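Long-range contacts in arylamine n-acetyltransferase (Mycobacterium smegmatis, PDB 1W5R), which catalyses transfer of an acetyl group from acetyl-coenzyme A to arylamines, probably through a catalytic triad related to that of cysteine proteases: residues G49-D54 against G195-S200; I39-L44 against G71-H76; G163-L168 against T181-P186; I142-G147 against Y157-H162. The protein carries 1 engineered substitution. All coordinates share one frame; numbering follows the deposited sequence.

Contact 1 of 4, residues G49-D54 against G195-S200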
loop_
_atom_site.group_PDB
_atom_site.type_symbol
_atom_site.label_atom_id
_atom_site.label_comp_id
_atom_site.label_asym_id
_atom_site.label_seq_id
_atom_site.Cartn_x
_atom_site.Cartn_y
_atom_site.Cartn_z
ATOM N N GLY A 49 29.713 0.094 -2.258
ATOM C CA GLY A 49 31.068 0.508 -2.663
ATOM C C GLY A 49 31.704 -0.385 -3.718
ATOM O O GLY A 49 32.925 -0.350 -3.926
ATOM N N ILE A 50 30.888 -1.186 -4.400
ATOM C CA ILE A 50 31.361 -2.032 -5.495
ATOM C C ILE A 50 31.014 -1.320 -6.813
ATOM O O ILE A 50 29.836 -1.199 -7.165
ATOM C CB ILE A 50 30.692 -3.428 -5.462
ATOM C CG1 ILE A 50 30.933 -4.124 -4.111
ATOM C CG2 ILE A 50 31.191 -4.287 -6.607
ATOM C CD1 ILE A 50 29.979 -5.272 -3.817
ATOM N N PRO A 51 32.029 -0.820 -7.541
ATOM C CA PRO A 51 31.761 -0.166 -8.815
ATOM C C PRO A 51 31.111 -1.088 -9.842
ATOM O O PRO A 51 31.267 -2.313 -9.775
ATOM C CB PRO A 51 33.165 0.241 -9.296
ATOM C CG PRO A 51 33.962 0.361 -8.038
ATOM C CD PRO A 51 33.473 -0.793 -7.224
ATOM N N VAL A 52 30.394 -0.477 -10.784
ATOM C CA VAL A 52 29.910 -1.166 -11.977
ATOM C C VAL A 52 30.761 -0.625 -13.110
ATOM O O VAL A 52 30.462 0.426 -13.688
ATOM C CB VAL A 52 28.422 -0.912 -12.250
ATOM C CG1 VAL A 52 27.972 -1.695 -13.475
ATOM C CG2 VAL A 52 27.594 -1.335 -11.048
ATOM N N ALA A 53 31.863 -1.330 -13.367
ATOM C CA ALA A 53 32.944 -0.853 -14.223
ATOM C C ALA A 53 33.008 -1.586 -15.565
ATOM O O ALA A 53 33.447 -1.025 -16.568
ATOM C CB ALA A 53 34.278 -1.005 -13.489
ATOM N N ASP A 54 32.564 -2.835 -15.569
ATOM C CA ASP A 54 32.765 -3.750 -16.697
ATOM C C ASP A 54 31.412 -4.056 -17.334
ATOM O O ASP A 54 30.567 -4.702 -16.718
ATOM C CB ASP A 54 33.429 -5.029 -16.166
ATOM C CG ASP A 54 33.722 -6.062 -17.243
ATOM O OD1 ASP A 54 33.261 -5.931 -18.398
ATOM O OD2 ASP A 54 34.446 -7.031 -16.910
ATOM N N GLY A 195 30.833 6.408 -18.131
ATOM C CA GLY A 195 29.595 6.865 -17.500
ATOM C C GLY A 195 29.239 5.995 -16.307
ATOM O O GLY A 195 28.910 6.504 -15.227
ATOM N N SER A 196 29.321 4.680 -16.494
ATOM C CA SER A 196 28.963 3.773 -15.409
ATOM C C SER A 196 29.919 3.905 -14.218
ATOM O O SER A 196 29.508 3.783 -13.056
ATOM C CB SER A 196 28.921 2.323 -15.887
ATOM O OG SER A 196 28.382 1.490 -14.862
ATOM N N TRP A 197 31.201 4.121 -14.502
ATOM C CA TRP A 197 32.137 4.403 -13.423
ATOM C C TRP A 197 31.670 5.608 -12.589
ATOM O O TRP A 197 31.649 5.541 -11.348
ATOM C CB TRP A 197 33.551 4.648 -13.985
ATOM C CG TRP A 197 34.553 4.907 -12.896
ATOM C CD1 TRP A 197 35.054 6.120 -12.499
ATOM C CD2 TRP A 197 35.120 3.930 -12.024
ATOM N NE1 TRP A 197 35.925 5.946 -11.435
ATOM C CE2 TRP A 197 35.977 4.609 -11.129
ATOM C CE3 TRP A 197 35.004 2.539 -11.925
ATOM C CZ2 TRP A 197 36.695 3.939 -10.127
ATOM C CZ3 TRP A 197 35.726 1.875 -10.934
ATOM C CH2 TRP A 197 36.551 2.581 -10.046
ATOM N N TYR A 198 31.307 6.697 -13.260
ATOM C CA TYR A 198 30.811 7.901 -12.592
ATOM C C TYR A 198 29.577 7.616 -11.731
ATOM O O TYR A 198 29.525 7.954 -10.541
ATOM C CB TYR A 198 30.483 8.964 -13.646
ATOM C CG TYR A 198 30.099 10.325 -13.099
ATOM C CD1 TYR A 198 31.076 11.206 -12.614
ATOM C CD2 TYR A 198 28.765 10.752 -13.098
ATOM C CE1 TYR A 198 30.742 12.462 -12.128
ATOM C CE2 TYR A 198 28.422 12.016 -12.618
ATOM C CZ TYR A 198 29.416 12.860 -12.129
ATOM O OH TYR A 198 29.071 14.109 -11.652
ATOM N N VAL A 199 28.586 6.970 -12.343
ATOM C CA VAL A 199 27.300 6.768 -11.662
ATOM C C VAL A 199 27.470 5.836 -10.451
ATOM O O VAL A 199 26.759 5.975 -9.438
ATOM C CB VAL A 199 26.244 6.193 -12.636
ATOM C CG1 VAL A 199 24.908 6.025 -11.923
ATOM C CG2 VAL A 199 26.033 7.138 -13.807
ATOM N N SER A 200 28.400 4.885 -10.562
ATOM C CA SER A 200 28.571 3.877 -9.513
ATOM C C SER A 200 29.611 4.255 -8.456
ATOM O O SER A 200 29.723 3.539 -7.452
ATOM C CB SER A 200 28.859 2.483 -10.103
ATOM O OG SER A 200 30.148 2.444 -10.708
#

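Contact 2 of 4, residues I39-L44 against G71-H76. Engineered in segment 71-76: Q73 (natural residue Cys).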
loop_
_atom_site.group_PDB
_atom_site.type_symbol
_atom_site.label_atom_id
_atom_site.label_comp_id
_atom_site.label_asym_id
_atom_site.label_seq_id
_atom_site.Cartn_x
_atom_site.Cartn_y
_atom_site.Cartn_z
ATOM N N ILE A 39 13.865 -9.456 -14.114
ATOM C CA ILE A 39 15.173 -8.980 -13.650
ATOM C C ILE A 39 14.951 -7.580 -13.065
ATOM O O ILE A 39 14.615 -6.649 -13.796
ATOM C CB ILE A 39 16.248 -8.955 -14.783
ATOM C CG1 ILE A 39 16.322 -10.310 -15.513
ATOM C CG2 ILE A 39 17.622 -8.583 -14.214
ATOM C CD1 ILE A 39 17.351 -10.337 -16.669
ATOM N N PRO A 40 15.108 -7.444 -11.744
ATOM C CA PRO A 40 14.828 -6.147 -11.150
ATOM C C PRO A 40 15.930 -5.112 -11.385
ATOM O O PRO A 40 17.092 -5.462 -11.621
ATOM C CB PRO A 40 14.710 -6.482 -9.663
ATOM C CG PRO A 40 15.694 -7.614 -9.473
ATOM C CD PRO A 40 15.536 -8.435 -10.736
ATOM N N PHE A 41 15.545 -3.842 -11.332
ATOM C CA PHE A 41 16.512 -2.762 -11.179
ATOM C C PHE A 41 17.018 -2.830 -9.732
ATOM O O PHE A 41 16.237 -2.964 -8.787
ATOM C CB PHE A 41 15.836 -1.411 -11.437
ATOM C CG PHE A 41 16.774 -0.252 -11.433
ATOM C CD1 PHE A 41 17.183 0.325 -12.639
ATOM C CD2 PHE A 41 17.245 0.286 -10.227
ATOM C CE1 PHE A 41 18.056 1.424 -12.649
ATOM C CE2 PHE A 41 18.127 1.380 -10.222
ATOM C CZ PHE A 41 18.537 1.946 -11.444
ATOM N N GLU A 42 18.333 -2.770 -9.556
ATOM C CA GLU A 42 18.897 -2.596 -8.207
ATOM C C GLU A 42 20.279 -1.987 -8.305
ATOM O O GLU A 42 20.986 -2.156 -9.309
ATOM C CB GLU A 42 18.984 -3.908 -7.425
ATOM C CG GLU A 42 19.690 -5.013 -8.210
ATOM C CD GLU A 42 20.865 -5.622 -7.490
ATOM O OE1 GLU A 42 21.728 -4.856 -7.007
ATOM O OE2 GLU A 42 20.950 -6.862 -7.460
ATOM N N ASN A 43 20.663 -1.287 -7.246
ATOM C CA ASN A 43 22.002 -0.701 -7.164
ATOM C C ASN A 43 22.738 -1.157 -5.903
ATOM O O ASN A 43 23.460 -0.376 -5.308
ATOM C CB ASN A 43 21.923 0.830 -7.168
ATOM C CG ASN A 43 21.345 1.363 -5.874
ATOM O OD1 ASN A 43 20.428 0.757 -5.319
ATOM N ND2 ASN A 43 21.886 2.480 -5.376
ATOM N N LEU A 44 22.543 -2.402 -5.488
ATOM C CA LEU A 44 23.219 -2.861 -4.269
ATOM C C LEU A 44 24.748 -2.790 -4.386
ATOM O O LEU A 44 25.421 -2.491 -3.397
ATOM C CB LEU A 44 22.787 -4.269 -3.893
ATOM C CG LEU A 44 21.364 -4.323 -3.328
ATOM C CD1 LEU A 44 20.774 -5.709 -3.568
ATOM C CD2 LEU A 44 21.317 -3.930 -1.847
ATOM N N GLY A 71 20.387 -5.267 -11.732
ATOM C CA GLY A 71 21.410 -4.266 -12.002
ATOM C C GLY A 71 20.756 -2.946 -12.294
ATOM O O GLY A 71 19.527 -2.811 -12.157
ATOM N N TYR A 72 21.574 -1.953 -12.625
ATOM C CA TYR A 72 21.041 -0.643 -12.968
ATOM C C TYR A 72 21.095 -0.390 -14.483
ATOM O O TYR A 72 21.262 -1.354 -15.244
ATOM C CB TYR A 72 21.606 0.470 -12.055
ATOM C CG TYR A 72 23.046 0.924 -12.260
ATOM C CD1 TYR A 72 23.548 1.953 -11.470
ATOM C CD2 TYR A 72 23.867 0.392 -13.259
ATOM C CE1 TYR A 72 24.844 2.433 -11.624
ATOM C CE2 TYR A 72 25.173 0.887 -13.443
ATOM C CZ TYR A 72 25.643 1.919 -12.612
ATOM O OH TYR A 72 26.902 2.460 -12.759
ATOM N N GLN A 73 20.917 0.847 -14.928
ATOM C CA GLN A 73 20.641 1.115 -16.338
ATOM C C GLN A 73 21.657 0.502 -17.307
ATOM O O GLN A 73 21.281 -0.098 -18.329
ATOM C CB GLN A 73 20.501 2.629 -16.590
ATOM C CG GLN A 73 21.604 3.529 -16.076
ATOM C CD GLN A 73 21.403 3.994 -14.627
ATOM O OE1 GLN A 73 20.721 3.342 -13.841
ATOM N NE2 GLN A 73 21.999 5.132 -14.284
ATOM N N TYR A 74 22.943 0.657 -17.001
ATOM C CA TYR A 74 23.987 0.143 -17.905
ATOM C C TYR A 74 24.031 -1.378 -17.976
ATOM O O TYR A 74 24.400 -1.981 -19.009
ATOM C CB TYR A 74 25.350 0.650 -17.486
ATOM C CG TYR A 74 25.533 2.138 -17.574
ATOM C CD1 TYR A 74 25.421 2.944 -16.439
ATOM C CD2 TYR A 74 25.813 2.755 -18.798
ATOM C CE1 TYR A 74 25.594 4.333 -16.516
ATOM C CE2 TYR A 74 25.994 4.139 -18.889
ATOM C CZ TYR A 74 25.875 4.923 -17.748
ATOM O OH TYR A 74 26.074 6.283 -17.797
ATOM N N GLU A 75 23.666 -1.999 -16.864
ATOM C CA GLU A 75 23.677 -3.454 -16.779
ATOM C C GLU A 75 22.486 -4.034 -17.522
ATOM O O GLU A 75 22.619 -4.991 -18.291
ATOM C CB GLU A 75 23.706 -3.901 -15.313
ATOM C CG GLU A 75 25.006 -3.518 -14.627
ATOM C CD GLU A 75 24.942 -3.643 -13.125
ATOM O OE1 GLU A 75 25.714 -4.463 -12.570
ATOM O OE2 GLU A 75 24.148 -2.900 -12.495
ATOM N N HIS A 76 21.311 -3.445 -17.299
ATOM C CA HIS A 76 20.088 -3.897 -17.967
ATOM C C HIS A 76 20.138 -3.778 -19.465
ATOM O O HIS A 76 19.950 -4.760 -20.187
ATOM C CB HIS A 76 18.900 -3.102 -17.450
ATOM C CG HIS A 76 18.298 -3.691 -16.219
ATOM N ND1 HIS A 76 17.488 -4.807 -16.253
ATOM C CD2 HIS A 76 18.428 -3.353 -14.912
ATOM C CE1 HIS A 76 17.123 -5.117 -15.022
ATOM N NE2 HIS A 76 17.687 -4.255 -14.188
HETATM O O HOH W 1 23.758 -1.873 -10.008
#

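Contact 3 of 4, residues G163-L168 against T181-P186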
loop_
_atom_site.group_PDB
_atom_site.type_symbol
_atom_site.label_atom_id
_atom_site.label_comp_id
_atom_site.label_asym_id
_atom_site.label_seq_id
_atom_site.Cartn_x
_atom_site.Cartn_y
_atom_site.Cartn_z
ATOM N N GLY A 163 16.460 19.166 -32.917
ATOM C CA GLY A 163 17.610 18.616 -33.651
ATOM C C GLY A 163 17.739 17.137 -33.305
ATOM O O GLY A 163 16.756 16.406 -33.355
ATOM N N ASP A 164 18.942 16.691 -32.942
ATOM C CA ASP A 164 19.114 15.291 -32.538
ATOM C C ASP A 164 18.920 15.057 -31.029
ATOM O O ASP A 164 19.026 13.923 -30.581
ATOM C CB ASP A 164 20.453 14.706 -33.015
ATOM C CG ASP A 164 20.494 13.182 -32.919
ATOM O OD1 ASP A 164 19.523 12.513 -33.335
ATOM O OD2 ASP A 164 21.505 12.651 -32.412
ATOM N N ASP A 165 18.632 16.113 -30.267
ATOM C CA ASP A 165 18.338 15.961 -28.838
ATOM C C ASP A 165 16.894 15.524 -28.620
ATOM O O ASP A 165 15.969 16.332 -28.705
ATOM C CB ASP A 165 18.611 17.257 -28.073
ATOM C CG ASP A 165 19.979 17.280 -27.420
ATOM O OD1 ASP A 165 20.962 16.825 -28.045
ATOM O OD2 ASP A 165 20.062 17.754 -26.262
ATOM N N HIS A 166 16.714 14.237 -28.353
ATOM C CA HIS A 166 15.392 13.684 -28.094
ATOM C C HIS A 166 15.098 13.736 -26.611
ATOM O O HIS A 166 16.005 13.629 -25.783
ATOM C CB HIS A 166 15.303 12.230 -28.555
ATOM C CG HIS A 166 15.526 12.042 -30.023
ATOM N ND1 HIS A 166 14.550 11.566 -30.872
ATOM C CD2 HIS A 166 16.629 12.238 -30.785
ATOM C CE1 HIS A 166 15.039 11.493 -32.097
ATOM N NE2 HIS A 166 16.297 11.892 -32.071
ATOM N N THR A 167 13.824 13.904 -26.285
ATOM C CA THR A 167 13.353 13.756 -24.915
ATOM C C THR A 167 12.291 12.679 -24.871
ATOM O O THR A 167 11.343 12.731 -25.635
ATOM C CB THR A 167 12.753 15.070 -24.376
ATOM O OG1 THR A 167 13.756 16.090 -24.368
ATOM C CG2 THR A 167 12.223 14.889 -22.967
ATOM N N LEU A 168 12.457 11.704 -23.980
ATOM C CA LEU A 168 11.389 10.750 -23.684
ATOM C C LEU A 168 10.592 11.220 -22.479
ATOM O O LEU A 168 11.171 11.527 -21.428
ATOM C CB LEU A 168 11.969 9.369 -23.374
ATOM C CG LEU A 168 10.910 8.296 -23.096
ATOM C CD1 LEU A 168 10.134 7.972 -24.366
ATOM C CD2 LEU A 168 11.553 7.042 -22.514
ATOM N N THR A 181 16.854 12.889 -21.736
ATOM C CA THR A 181 17.169 13.318 -23.072
ATOM C C THR A 181 18.292 12.438 -23.604
ATOM O O THR A 181 19.073 11.900 -22.836
ATOM C CB THR A 181 17.617 14.793 -23.094
ATOM O OG1 THR A 181 18.862 14.937 -22.391
ATOM C CG2 THR A 181 16.564 15.705 -22.463
ATOM N N PHE A 182 18.354 12.272 -24.916
ATOM C CA PHE A 182 19.410 11.466 -25.522
ATOM C C PHE A 182 19.608 11.858 -26.974
ATOM O O PHE A 182 18.691 12.394 -27.608
ATOM C CB PHE A 182 19.077 9.966 -25.412
ATOM C CG PHE A 182 17.867 9.536 -26.216
ATOM C CD1 PHE A 182 18.014 9.003 -27.494
ATOM C CD2 PHE A 182 16.585 9.640 -25.682
ATOM C CE1 PHE A 182 16.903 8.584 -28.232
ATOM C CE2 PHE A 182 15.470 9.233 -26.419
ATOM C CZ PHE A 182 15.627 8.705 -27.690
ATOM N N THR A 183 20.802 11.590 -27.499
ATOM C CA THR A 183 21.025 11.705 -28.933
ATOM C C THR A 183 21.098 10.316 -29.559
ATOM O O THR A 183 21.242 9.305 -28.860
ATOM C CB THR A 183 22.314 12.507 -29.280
ATOM O OG1 THR A 183 23.472 11.677 -29.067
ATOM C CG2 THR A 183 22.413 13.796 -28.463
ATOM N N THR A 184 21.013 10.254 -30.888
ATOM C CA THR A 184 21.066 8.974 -31.562
ATOM C C THR A 184 22.479 8.611 -32.049
ATOM O O THR A 184 22.625 7.709 -32.856
ATOM C CB THR A 184 20.051 8.898 -32.734
ATOM O OG1 THR A 184 20.342 9.928 -33.692
ATOM C CG2 THR A 184 18.625 9.057 -32.209
ATOM N N GLU A 185 23.500 9.287 -31.523
ATOM C CA GLU A 185 24.891 8.926 -31.839
ATOM C C GLU A 185 25.260 7.601 -31.153
ATOM O O GLU A 185 25.228 7.515 -29.919
ATOM C CB GLU A 185 25.849 10.026 -31.388
ATOM C CG GLU A 185 27.319 9.727 -31.700
ATOM C CD GLU A 185 28.279 10.738 -31.088
ATOM O OE1 GLU A 185 27.830 11.795 -30.581
ATOM O OE2 GLU A 185 29.512 10.470 -31.112
ATOM N N PRO A 186 25.585 6.555 -31.935
ATOM C CA PRO A 186 25.970 5.294 -31.309
ATOM C C PRO A 186 27.232 5.444 -30.451
ATOM O O PRO A 186 28.203 6.115 -30.856
ATOM C CB PRO A 186 26.250 4.379 -32.504
ATOM C CG PRO A 186 25.418 4.970 -33.617
ATOM C CD PRO A 186 25.581 6.446 -33.409
#

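Contact 4 of 4, residues I142-G147 against Y157-H162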
loop_
_atom_site.group_PDB
_atom_site.type_symbol
_atom_site.label_atom_id
_atom_site.label_comp_id
_atom_site.label_asym_id
_atom_site.label_seq_id
_atom_site.Cartn_x
_atom_site.Cartn_y
_atom_site.Cartn_z
ATOM N N ILE A 142 9.144 1.257 -28.344
ATOM C CA ILE A 142 8.347 2.265 -29.055
ATOM C C ILE A 142 9.106 2.704 -30.286
ATOM O O ILE A 142 10.317 2.499 -30.374
ATOM C CB ILE A 142 7.948 3.489 -28.167
ATOM C CG1 ILE A 142 9.179 4.325 -27.776
ATOM C CG2 ILE A 142 7.147 3.037 -26.942
ATOM C CD1 ILE A 142 8.850 5.625 -27.056
ATOM N N ARG A 143 8.402 3.277 -31.256
ATOM C CA ARG A 143 9.075 3.760 -32.459
ATOM C C ARG A 143 9.972 4.926 -32.098
ATOM O O ARG A 143 9.551 5.846 -31.416
ATOM C CB ARG A 143 8.074 4.148 -33.553
ATOM C CG ARG A 143 7.154 3.016 -33.983
ATOM C CD ARG A 143 6.399 3.343 -35.265
ATOM N NE ARG A 143 5.820 4.686 -35.207
ATOM C CZ ARG A 143 4.704 5.000 -34.551
ATOM N NH1 ARG A 143 4.034 4.071 -33.880
ATOM N NH2 ARG A 143 4.259 6.250 -34.558
ATOM N N LEU A 144 11.221 4.904 -32.525
ATOM C CA LEU A 144 12.142 6.016 -32.271
ATOM C C LEU A 144 11.806 7.086 -33.325
ATOM O O LEU A 144 12.450 7.228 -34.372
ATOM C CB LEU A 144 13.610 5.535 -32.338
ATOM C CG LEU A 144 14.683 6.473 -31.772
ATOM C CD1 LEU A 144 14.043 7.606 -30.967
ATOM C CD2 LEU A 144 15.659 5.705 -30.893
ATOM N N GLU A 145 10.758 7.787 -33.024
ATOM C CA GLU A 145 10.149 8.762 -33.886
ATOM C C GLU A 145 9.569 9.878 -33.030
ATOM O O GLU A 145 8.713 9.632 -32.173
ATOM C CB GLU A 145 9.074 8.078 -34.724
ATOM C CG GLU A 145 8.363 8.953 -35.738
ATOM C CD GLU A 145 7.013 8.394 -36.190
ATOM O OE1 GLU A 145 6.216 9.183 -36.753
ATOM O OE2 GLU A 145 6.774 7.188 -35.991
ATOM N N ALA A 146 10.043 11.096 -33.247
ATOM C CA ALA A 146 9.543 12.216 -32.482
ATOM C C ALA A 146 8.185 12.663 -32.956
ATOM O O ALA A 146 7.901 12.695 -34.152
ATOM C CB ALA A 146 10.533 13.389 -32.538
ATOM N N GLY A 147 7.328 13.023 -32.003
ATOM C CA GLY A 147 6.017 13.594 -32.311
ATOM C C GLY A 147 4.829 12.879 -31.687
ATOM O O GLY A 147 4.158 13.437 -30.812
ATOM N N TYR A 157 3.652 7.019 -23.660
ATOM C CA TYR A 157 4.946 7.720 -23.687
ATOM C C TYR A 157 5.038 8.557 -24.955
ATOM O O TYR A 157 4.260 8.360 -25.891
ATOM C CB TYR A 157 6.135 6.745 -23.637
ATOM C CG TYR A 157 6.456 6.163 -22.273
ATOM C CD1 TYR A 157 5.525 5.393 -21.568
ATOM C CD2 TYR A 157 7.718 6.359 -21.698
ATOM C CE1 TYR A 157 5.826 4.844 -20.313
ATOM C CE2 TYR A 157 8.038 5.798 -20.452
ATOM C CZ TYR A 157 7.087 5.059 -19.768
ATOM O OH TYR A 157 7.388 4.502 -18.549
ATOM N N ARG A 158 5.990 9.486 -24.993
ATOM C CA ARG A 158 6.166 10.348 -26.166
ATOM C C ARG A 158 7.623 10.779 -26.327
ATOM O O ARG A 158 8.272 11.205 -25.351
ATOM C CB ARG A 158 5.273 11.592 -26.060
ATOM C CG ARG A 158 5.261 12.446 -27.320
ATOM C CD ARG A 158 4.481 13.728 -27.128
ATOM N NE ARG A 158 4.428 14.506 -28.366
ATOM C CZ ARG A 158 4.383 15.835 -28.426
ATOM N NH1 ARG A 158 4.371 16.565 -27.325
ATOM N NH2 ARG A 158 4.353 16.436 -29.607
ATOM N N LEU A 159 8.123 10.681 -27.559
ATOM C CA LEU A 159 9.409 11.271 -27.912
ATOM C C LEU A 159 9.172 12.606 -28.594
ATOM O O LEU A 159 8.287 12.739 -29.443
ATOM C CB LEU A 159 10.209 10.361 -28.845
ATOM C CG LEU A 159 10.829 9.115 -28.211
ATOM C CD1 LEU A 159 11.247 8.101 -29.277
ATOM C CD2 LEU A 159 12.020 9.491 -27.320
ATOM N N THR A 160 9.940 13.604 -28.193
ATOM C CA THR A 160 10.011 14.875 -28.918
ATOM C C THR A 160 11.483 15.153 -29.187
ATOM O O THR A 160 12.361 14.540 -28.568
ATOM C CB THR A 160 9.381 16.033 -28.127
ATOM O OG1 THR A 160 9.949 16.098 -26.812
ATOM C CG2 THR A 160 7.873 15.855 -28.012
ATOM N N ARG A 161 11.778 16.036 -30.131
ATOM C CA ARG A 161 13.169 16.365 -30.378
ATOM C C ARG A 161 13.386 17.810 -30.784
ATOM O O ARG A 161 12.511 18.443 -31.404
ATOM C CB ARG A 161 13.781 15.415 -31.411
ATOM C CG ARG A 161 13.350 15.641 -32.855
ATOM C CD ARG A 161 14.019 14.644 -33.795
ATOM N NE ARG A 161 13.565 14.825 -35.177
ATOM C CZ ARG A 161 14.070 15.720 -36.026
ATOM N NH1 ARG A 161 15.029 16.553 -35.641
ATOM N NH2 ARG A 161 13.584 15.792 -37.260
ATOM N N HIS A 162 14.553 18.318 -30.402
ATOM C CA HIS A 162 15.107 19.555 -30.933
ATOM C C HIS A 162 16.405 19.126 -31.587
ATOM O O HIS A 162 17.342 18.730 -30.883
ATOM C CB HIS A 162 15.406 20.515 -29.787
ATOM C CG HIS A 162 14.198 21.217 -29.251
ATOM N ND1 HIS A 162 14.285 22.259 -28.354
ATOM C CD2 HIS A 162 12.878 21.050 -29.508
ATOM C CE1 HIS A 162 13.071 22.699 -28.074
ATOM N NE2 HIS A 162 12.199 21.981 -28.759
HETATM O O HOH W 2 6.983 9.469 -29.999
HETATM O O HOH W 3 12.001 11.720 -35.186
#

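Contact 1 of 4, residues G49-D54 against G195-S200
S196 and S200, one helical turn apart, both turn their side chains to the backbone of V52 and serve it in opposite senses. S196 OG donates to V52 O at 2.6 Å, tilted 31° from the carbonyl plane, and a second bond links this hydroxyl to Y72 OH. S200 OG instead accepts V52 N at 2.9 Å, an almost straight bond with 166° at the hydrogen. With OG set between its own backbone N and carbonyl carbon (chi1 69°), S200 OG also donates a hydrogen bond to S196 O at 2.8 Å. S200 OG is thereby held by one accepted and one donated bond; S196 O also takes S200 N, from the opposite face of its plane.

The case illustrates how an irregular loop can be fastened to a helix without any backbone pairing: 49-54 leaves a Schellman motif with G49 at C-prime, then lies against helix 189-201 of the N-acetyltransferase fold. V52 is buried at the centre, its CG1 3.5 Å from S196 OG and its CB packed against S200 CB.

Nearer the surface, P51 and W197 lie side by side and point the same way. The six-membered part of the indole does the touching: W197 CZ3 comes within 3.5 Å of P51 CB, and P51 CG leans on the same carbon. A53 CB meets the ring differently, at its edge and near its plane, 3.9 Å from W197 CE3.

Contact 2 of 4, residues I39-L44 against G71-H76
P40 O receives two donors from the opposite segment, H76 NE2 at 2.9 Å and, weakly, G71 N at 3.3 Å. The oxygen lies in the imidazole plane, although the nitrogen stands well above the plane of the P40 carbonyl. Beside this bond I39 CG2 packs against H76 CE1. A stronger backbone bond runs back from E42 N to G71 O at 2.9 Å, making a single bridge between F41 and G71. The F41 ring carries the apolar part; its CG is anti to the backbone N (chi1 -174°), which sets the ring against G71 and Y72. Y72 CA sits over one face, 4.0 Å from the ring centroid, and G71 O lies over the same face toward the rim. Y72 CB touches F41 CZ at 3.5 Å. At the ring edge is the engineered Q73, whose OE1 lies 3.5 Å from F41 CE1 with the amide turned only 19° from the ring plane.

A second shell holds these groups in place. H76 ND1 is bonded to H35. E75 OE2 takes Y72 N at 2.7 Å and also a water that bridges to E42 O, while K63 pairs with E75 OE1. E42 is held by a salt bridge to R69, and Q73 NE2 by T112 O.

Q73 replaces a cysteine in the first turn of helix 73-87, with H113 beside it on strand 111-119. A cysteine at a helix start facing a histidine on a strand is the papain-like active-site layout, consistent with the acetyl-accepting nucleophile of arylamine N-acetyltransferases.

Contact 3 of 4, residues G163-L168 against T181-P186
Strands 165-172 and 175-182 form an antiparallel beta hairpin, and here, at the end away from its turn, the touching parts run 150° apart. H166 and F182 make a hydrogen-bonded pair, H166 N to F182 O and F182 N to H166 O, both 2.8 Å. T167 and T181 follow as a non-hydrogen-bonded pair whose CA atoms approach to 4.3 Å, with T167 OG1 resting against T181 CG2.

On the sheet face of H166 and F182 the two aromatic side chains cross. F182 CG stands between its backbone N and carbonyl carbon (chi1 66°), and H166 CB lies over one face of the phenyl ring, 3.8 Å from its centroid, in a CH-pi contact. The two rings are near parallel, 17° between planes, but slid so far apart that they barely overlap. L159 and L144 pack on F182 from neighbouring parts of the fold.

Past the H166-F182 pair, D164 takes over with its side chain. D164 OD1 accepts from T184 OG1 at 2.7 Å, and D164 OD2 accepts the T184 backbone N at 2.9 Å, each met on its syn side. Close by, T183 CG2 packs 3.4 Å from D165 OD1, these side chains pointing the same way.

With each carboxylate oxygen of D164 given its own donor, the group is fixed in rotation, and its negative charge is probably stabilised by a donor at each oxygen. D164 thus adds side-chain bonds to the hairpin beyond the H166-F182 pair.

Contact 4 of 4, residues I142-G147 against Y157-H162
A146 and T160 bring the backbones together, their CA atoms 4.5 Å apart, whereas at I142 and Y157 the segments stand 8.4 Å apart; a nearly straight bond, G147 N to L159 O at 2.7 Å, marks the close end.

L159 carries the apolar part: its side chain points at the other segment, with CD1 4.1 Å from I142 CD1 and also against R143 O and L144 CD1. The L144 methyl is modelled closer than carbons usually sit, so its exact placing is doubtful. On the other face of the strand R158 is extended from CG to NE and reaches G147 O with NE at 2.7 Å, the oxygen lying in the guanidinium plane; NH2 adds a weak second bond. T160 CG2 sits over the centre of that guanidinium. Farther along, A146 CB packs 3.6 Å from R161 CG, and one water joins E145 O to L159 N.

Strand 142-143 edges the larger sheet at one end, and strand 157-162 lies next to its other edge, so the contact draws together the ends of a curled sheet. G147 is held through both N and O, and R158, by supplying NE, probably brings its positive charge to bear on that carbonyl.

How the contacts relate
From the N terminus, contact 2 closes first, joining the stretch after helix 25-38 to the start of helix 73-87 across a 26-residue connection that contains helices 44-47 and 57-66. Residues 49-54 leave from within that connection and meet 195-200 much later, so contacts 1 and 2 cross; they touch through S196 and Y72, tying helix 189-201 to the presumed active-site region. The long excursion enclosed by contact 1 holds the larger sheet. Within it contact 4 closes first and contact 3 follows in series, on adjoining strands 157-162 and 165-172, where T167 N probably bonds T160 O. Their centres lie about 9 Å apart, whereas the centres of contacts 2 and 3 are about 22 Å apart.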